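PDB 3ZBQ: Phikz039 from Pseudomonas phage phikz, which is a phage-encoded tubulin-like protein of the PhuZ family, modelled here with guanosine-5'-diphosphate bound. Local coordinates for residues R8-G13 and N98-S103; V128-G133 and E184-L189. One frame throughout, in Å; residues are numbered along the deposited sequence.

Interaction 1. Residues R8-G13 and N98-S103; sequences RIYFCG and NIVVYS. With GDP (guanosine-5'-diphosphate), chain B.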
# COMPACT_ATOMS: atom_id res chain seq x y z
N ARG A 8 13.52 0.03 5.56
CA ARG A 8 12.58 0.47 6.59
C ARG A 8 11.18 0.07 6.15
O ARG A 8 10.77 0.35 5.01
CB ARG A 8 12.64 2.00 6.79
CG ARG A 8 11.73 2.54 7.92
CD ARG A 8 12.34 2.31 9.31
NE ARG A 8 13.56 3.09 9.51
CZ ARG A 8 14.43 2.88 10.49
NH1 ARG A 8 14.23 1.91 11.36
NH2 ARG A 8 15.52 3.64 10.59
N ILE A 9 10.43 -0.57 7.03
CA ILE A 9 9.05 -0.89 6.71
C ILE A 9 8.13 -0.05 7.59
O ILE A 9 8.31 -0.02 8.81
CB ILE A 9 8.76 -2.38 6.91
CG1 ILE A 9 9.81 -3.23 6.17
CG2 ILE A 9 7.35 -2.68 6.44
CD1 ILE A 9 9.56 -4.75 6.24
N TYR A 10 7.20 0.65 6.96
CA TYR A 10 6.23 1.49 7.67
C TYR A 10 4.86 0.82 7.63
O TYR A 10 4.24 0.74 6.56
CB TYR A 10 6.12 2.87 7.00
CG TYR A 10 7.42 3.68 6.95
CD1 TYR A 10 8.35 3.47 5.95
CD2 TYR A 10 7.67 4.66 7.90
CE1 TYR A 10 9.52 4.22 5.89
CE2 TYR A 10 8.84 5.41 7.85
CZ TYR A 10 9.76 5.18 6.84
OH TYR A 10 10.92 5.92 6.81
N PHE A 11 4.39 0.37 8.79
CA PHE A 11 3.08 -0.27 8.90
C PHE A 11 2.09 0.79 9.37
O PHE A 11 2.24 1.33 10.46
CB PHE A 11 3.12 -1.42 9.91
CG PHE A 11 3.91 -2.62 9.44
CD1 PHE A 11 3.45 -3.41 8.38
CD2 PHE A 11 5.11 -2.97 10.05
CE1 PHE A 11 4.17 -4.51 7.94
CE2 PHE A 11 5.84 -4.08 9.62
CZ PHE A 11 5.38 -4.85 8.57
N CYS A 12 1.08 1.09 8.54
CA CYS A 12 0.19 2.21 8.78
C CYS A 12 -1.27 1.80 8.89
O CYS A 12 -1.78 1.04 8.06
CB CYS A 12 0.33 3.27 7.68
SG CYS A 12 2.02 3.76 7.30
N GLY A 13 -1.94 2.32 9.91
CA GLY A 13 -3.35 2.04 10.13
C GLY A 13 -3.56 0.61 10.61
O GLY A 13 -2.60 -0.12 10.80
N ASN A 98 12.40 1.23 1.06
CA ASN A 98 11.31 1.51 1.99
C ASN A 98 10.04 0.82 1.55
O ASN A 98 9.67 0.87 0.37
CB ASN A 98 11.07 3.02 2.09
CG ASN A 98 12.30 3.75 2.57
OD1 ASN A 98 12.50 3.89 3.78
ND2 ASN A 98 13.17 4.16 1.63
N ILE A 99 9.36 0.18 2.50
CA ILE A 99 8.14 -0.53 2.20
C ILE A 99 7.07 0.05 3.10
O ILE A 99 7.27 0.16 4.30
CB ILE A 99 8.27 -2.05 2.44
CG1 ILE A 99 9.47 -2.61 1.67
CG2 ILE A 99 6.99 -2.77 2.02
CD1 ILE A 99 9.69 -4.10 1.83
N VAL A 100 5.96 0.48 2.51
CA VAL A 100 4.86 1.07 3.26
C VAL A 100 3.60 0.21 3.07
O VAL A 100 3.20 -0.08 1.94
CB VAL A 100 4.58 2.52 2.78
CG1 VAL A 100 3.59 3.23 3.71
CG2 VAL A 100 5.88 3.32 2.71
N VAL A 101 2.95 -0.15 4.18
CA VAL A 101 1.88 -1.16 4.17
C VAL A 101 0.61 -0.60 4.77
O VAL A 101 0.64 -0.08 5.89
CB VAL A 101 2.29 -2.41 4.98
CG1 VAL A 101 1.27 -3.52 4.82
CG2 VAL A 101 3.68 -2.90 4.54
N TYR A 102 -0.51 -0.71 4.04
CA TYR A 102 -1.79 -0.11 4.48
C TYR A 102 -2.97 -0.55 3.61
O TYR A 102 -2.80 -0.98 2.47
CB TYR A 102 -1.69 1.42 4.44
CG TYR A 102 -1.18 1.96 3.11
CD1 TYR A 102 0.19 2.01 2.85
CD2 TYR A 102 -2.05 2.43 2.13
CE1 TYR A 102 0.67 2.50 1.65
CE2 TYR A 102 -1.58 2.92 0.92
CZ TYR A 102 -0.22 2.95 0.69
OH TYR A 102 0.29 3.43 -0.51
N SER A 103 -4.18 -0.43 4.16
CA SER A 103 -5.37 -0.71 3.38
C SER A 103 -5.77 0.52 2.58
O SER A 103 -5.42 1.64 2.94
CB SER A 103 -6.52 -1.10 4.31
OG SER A 103 -6.81 -0.03 5.19
PB GDP B . -7.52 2.20 9.00
O1B GDP B . -7.05 1.89 10.40
O2B GDP B . -6.34 2.29 8.05
O3B GDP B . -8.34 3.46 8.95
O3A GDP B . -8.48 1.03 8.44
PA GDP B . -8.22 -0.55 8.57
O1A GDP B . -8.17 -1.10 9.97
O2A GDP B . -6.99 -0.94 7.78
O5' GDP B . -9.52 -1.14 7.85
C5' GDP B . -9.88 -0.75 6.53
C4' GDP B . -10.19 -2.00 5.71
O4' GDP B . -8.99 -2.74 5.50
C3' GDP B . -11.13 -2.97 6.39
O3' GDP B . -12.50 -2.62 6.10
C2' GDP B . -10.74 -4.30 5.79
O2' GDP B . -11.36 -4.45 4.52
C1' GDP B . -9.26 -4.14 5.49
N9 GDP B . -8.41 -4.76 6.53
C8 GDP B . -8.18 -4.33 7.78
N7 GDP B . -7.32 -5.15 8.42
C5 GDP B . -6.96 -6.12 7.56
C6 GDP B . -6.08 -7.32 7.57
O6 GDP B . -5.41 -7.62 8.60
N1 GDP B . -6.01 -8.04 6.44
C2 GDP B . -6.71 -7.74 5.33
N2 GDP B . -6.60 -8.52 4.23
N3 GDP B . -7.52 -6.67 5.25
C4 GDP B . -7.68 -5.85 6.31
O HOH W 1 -4.33 0.38 7.00

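Interaction 2. Residues V128-G133 and E184-L189; sequences VSVVIG and EVLNAL. With GDP (guanosine-5'-diphosphate), chain B.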
# COMPACT_ATOMS: atom_id res chain seq x y z
N VAL A 128 8.25 1.19 -2.05
CA VAL A 128 7.22 0.31 -2.60
C VAL A 128 6.06 0.26 -1.60
O VAL A 128 6.30 0.23 -0.39
CB VAL A 128 7.76 -1.12 -2.82
CG1 VAL A 128 6.62 -2.09 -3.13
CG2 VAL A 128 8.79 -1.12 -3.95
N SER A 129 4.83 0.27 -2.09
CA SER A 129 3.67 0.12 -1.22
C SER A 129 3.05 -1.25 -1.38
O SER A 129 2.90 -1.75 -2.50
CB SER A 129 2.60 1.18 -1.53
OG SER A 129 2.97 2.44 -1.00
N VAL A 130 2.66 -1.84 -0.25
CA VAL A 130 1.88 -3.08 -0.27
C VAL A 130 0.50 -2.72 0.28
O VAL A 130 0.37 -2.28 1.42
CB VAL A 130 2.57 -4.21 0.54
CG1 VAL A 130 1.75 -5.48 0.48
CG2 VAL A 130 3.99 -4.48 -0.02
N VAL A 131 -0.52 -2.83 -0.57
CA VAL A 131 -1.84 -2.26 -0.27
C VAL A 131 -2.99 -3.24 -0.47
O VAL A 131 -2.85 -4.24 -1.18
CB VAL A 131 -2.09 -0.97 -1.11
CG1 VAL A 131 -0.92 0.01 -0.93
CG2 VAL A 131 -2.25 -1.31 -2.60
N ILE A 132 -4.13 -2.95 0.17
CA ILE A 132 -5.31 -3.82 0.15
C ILE A 132 -6.56 -3.07 -0.30
O ILE A 132 -6.98 -2.10 0.34
CB ILE A 132 -5.59 -4.43 1.55
CG1 ILE A 132 -4.35 -5.16 2.08
CG2 ILE A 132 -6.79 -5.38 1.50
CD1 ILE A 132 -4.39 -5.47 3.57
N GLY A 133 -7.15 -3.51 -1.41
CA GLY A 133 -8.38 -2.89 -1.89
C GLY A 133 -9.60 -3.55 -1.25
O GLY A 133 -9.61 -4.76 -1.03
N GLU A 184 4.14 -13.30 2.22
CA GLU A 184 5.02 -13.86 1.20
C GLU A 184 5.71 -12.75 0.42
O GLU A 184 6.90 -12.84 0.10
CB GLU A 184 4.23 -14.77 0.25
CG GLU A 184 3.75 -16.06 0.89
CD GLU A 184 4.22 -17.29 0.16
OE1 GLU A 184 4.21 -17.27 -1.10
OE2 GLU A 184 4.62 -18.27 0.84
N VAL A 185 4.97 -11.69 0.10
CA VAL A 185 5.53 -10.56 -0.63
C VAL A 185 6.55 -9.79 0.20
O VAL A 185 7.64 -9.48 -0.27
CB VAL A 185 4.42 -9.61 -1.15
CG1 VAL A 185 5.00 -8.28 -1.60
CG2 VAL A 185 3.63 -10.28 -2.28
N LEU A 186 6.20 -9.50 1.46
CA LEU A 186 7.10 -8.77 2.35
C LEU A 186 8.40 -9.55 2.56
O LEU A 186 9.51 -8.99 2.49
CB LEU A 186 6.41 -8.48 3.69
CG LEU A 186 5.27 -7.47 3.63
CD1 LEU A 186 4.56 -7.37 4.97
CD2 LEU A 186 5.81 -6.11 3.20
N ASN A 187 8.28 -10.85 2.76
CA ASN A 187 9.46 -11.69 2.87
C ASN A 187 10.32 -11.62 1.62
O ASN A 187 11.55 -11.51 1.70
CB ASN A 187 9.08 -13.14 3.15
CG ASN A 187 10.29 -14.02 3.33
OD1 ASN A 187 10.47 -15.00 2.60
ND2 ASN A 187 11.14 -13.67 4.28
N ALA A 188 9.69 -11.69 0.46
CA ALA A 188 10.45 -11.68 -0.79
C ALA A 188 11.15 -10.34 -0.97
O ALA A 188 12.32 -10.28 -1.36
CB ALA A 188 9.53 -11.97 -1.97
N LEU A 189 10.43 -9.26 -0.68
CA LEU A 189 10.98 -7.92 -0.81
C LEU A 189 12.17 -7.69 0.11
O LEU A 189 13.21 -7.15 -0.31
CB LEU A 189 9.88 -6.88 -0.56
CG LEU A 189 8.87 -6.70 -1.70
CD1 LEU A 189 7.79 -5.69 -1.30
CD2 LEU A 189 9.57 -6.27 -3.00
PB GDP B . -7.52 2.20 9.00
O1B GDP B . -7.05 1.89 10.40
O2B GDP B . -6.34 2.29 8.05
O3B GDP B . -8.34 3.46 8.95
O3A GDP B . -8.48 1.03 8.44
PA GDP B . -8.22 -0.55 8.57
O1A GDP B . -8.17 -1.10 9.97
O2A GDP B . -6.99 -0.94 7.78
O5' GDP B . -9.52 -1.14 7.85
C5' GDP B . -9.88 -0.75 6.53
C4' GDP B . -10.19 -2.00 5.71
O4' GDP B . -8.99 -2.74 5.50
C3' GDP B . -11.13 -2.97 6.39
O3' GDP B . -12.50 -2.62 6.10
C2' GDP B . -10.74 -4.30 5.79
O2' GDP B . -11.36 -4.45 4.52
C1' GDP B . -9.26 -4.14 5.49
N9 GDP B . -8.41 -4.76 6.53
C8 GDP B . -8.18 -4.33 7.78
N7 GDP B . -7.32 -5.15 8.42
C5 GDP B . -6.96 -6.12 7.56
C6 GDP B . -6.08 -7.32 7.57
O6 GDP B . -5.41 -7.62 8.60
N1 GDP B . -6.01 -8.04 6.44
C2 GDP B . -6.71 -7.74 5.33
N2 GDP B . -6.60 -8.52 4.23
N3 GDP B . -7.52 -6.67 5.25
C4 GDP B . -7.68 -5.85 6.31

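Interaction 1. Residues R8-G13 and N98-S103
Phe-11 and Val-101 lie side by side across two neighbouring strands and point the same way. With CG anti to the carbonyl carbon (chi1 -70°), the Phe-11 ring starts out beside its own backbone N. The ring's CD1 is 3.7 Å from Val-101 CB, and CE1 meets the CG2 methyl. Ile-9 also runs beside Val-101, with its CG2 4.1 Å from Val-101 CG2. The same Ile-9 methyl sits over one face of the Phe-11 ring, offset toward the rim. Tyr-10 projects from the other face of the sheet. Its ring lies beside Asn-98, ring and amide planes 33° apart. Asn-98 OD1 comes to the ring edge, in plane, 3.7 Å from Tyr-10 CE1. That oxygen is hydrogen-bonded to Gly-95 N, and Tyr-10 OH to Phe-92 O. On the same face Cys-12 SG packs on Val-100 CG1.

The strands are parallel neighbours in the nucleotide-binding, Rossmann-like half of the tubulin fold. Four backbone hydrogen bonds join them: Ile-99 N to Arg-8 O, Tyr-10 N to Ile-99 O, Val-101 N to Tyr-10 O and Cys-12 N to Val-101 O. Helix 109-122 covers Tyr-10 and Cys-12, while strand 30-34 flanks 8-12.

Both strands end at the guanosine-5'-diphosphate. Ser-103 OG donates to O2A of the nucleotide at 2.8 Å. A water accepts from Ser-103 N at 3.0 Å. Cys-12 O and the nucleotide's O2B are both near this water, which has more acceptors around it than protons to give. Gly-13 CA passes 3.7 Å from that same O2B.

Interaction 2. Residues V128-G133 and E184-L189
Val-130 has CG2 anti to its carbonyl carbon (chi1 -179°), and CG2 is the methyl that meets the helix. Leu-189 has CG anti to the carbonyl carbon and an extended second torsion (chi2 177°) that places CD1, the methyl that meets the strand.

Val-130 CG2 touches three helix residues. Leu-186 CD2 is 4.0 Å away, its side chain crossing that of Val-130 at a slant. Leu-189 approaches tip to tip, with CD1 4.2 Å from the same methyl. Val-185 CG1 is also 4.2 Å from it. Leu-189 CD1 has a second strand partner in Val-128 CG1, at 4.2 Å, so this methyl touches Val-128 and Val-130. All five residues are buried. The contact is purely apolar, and the segments bury 152 Å² between them.

The axes of segments 128-133 and 184-189 run antiparallel, at 175°, and come within 10.5 Å. By its place in the chain, helix 175-192 probably corresponds to the central helix (H7) of tubulin-like proteins, here packed on the parallel part of the sheet. Farther along the strand, Ile-132 CD1 lies 3.7 Å from C2 of the guanosine-5'-diphosphate.

Helix 175-192 spans several strands of the sheet. Leu-186 and Leu-189 also touch Ile-99 of strand 97-103. Val-185 packs on Asn-165 of strand 163-168, and Val-185 and Leu-189 reach strand 222-227 at Val-226 and Leu-224.

Interactions 1 and 2 share one sheet, and their centres are about 9 Å apart. Strand 97-103 of interaction 1 is next to strand 127-133 of interaction 2. Probable hydrogen bonds join them from Val-128 N to Asn-98 O (2.8 Å) and from Val-130 N to Val-100 O (2.9 Å). On one face Tyr-102 CZ packs 3.4 Å from Val-131 CG1. Ile-99 CD1 lies 3.7 Å from Leu-189 CB and so links interaction 1 to the helix. Both contacts reach the guanosine-5'-diphosphate at different parts. Segment 8-13 approaches its phosphates, segment 98-103 its phosphates and ribose, and segment 128-133 its base through Ile-132. Helix 175-192 contributes Asn-179 to the same pocket.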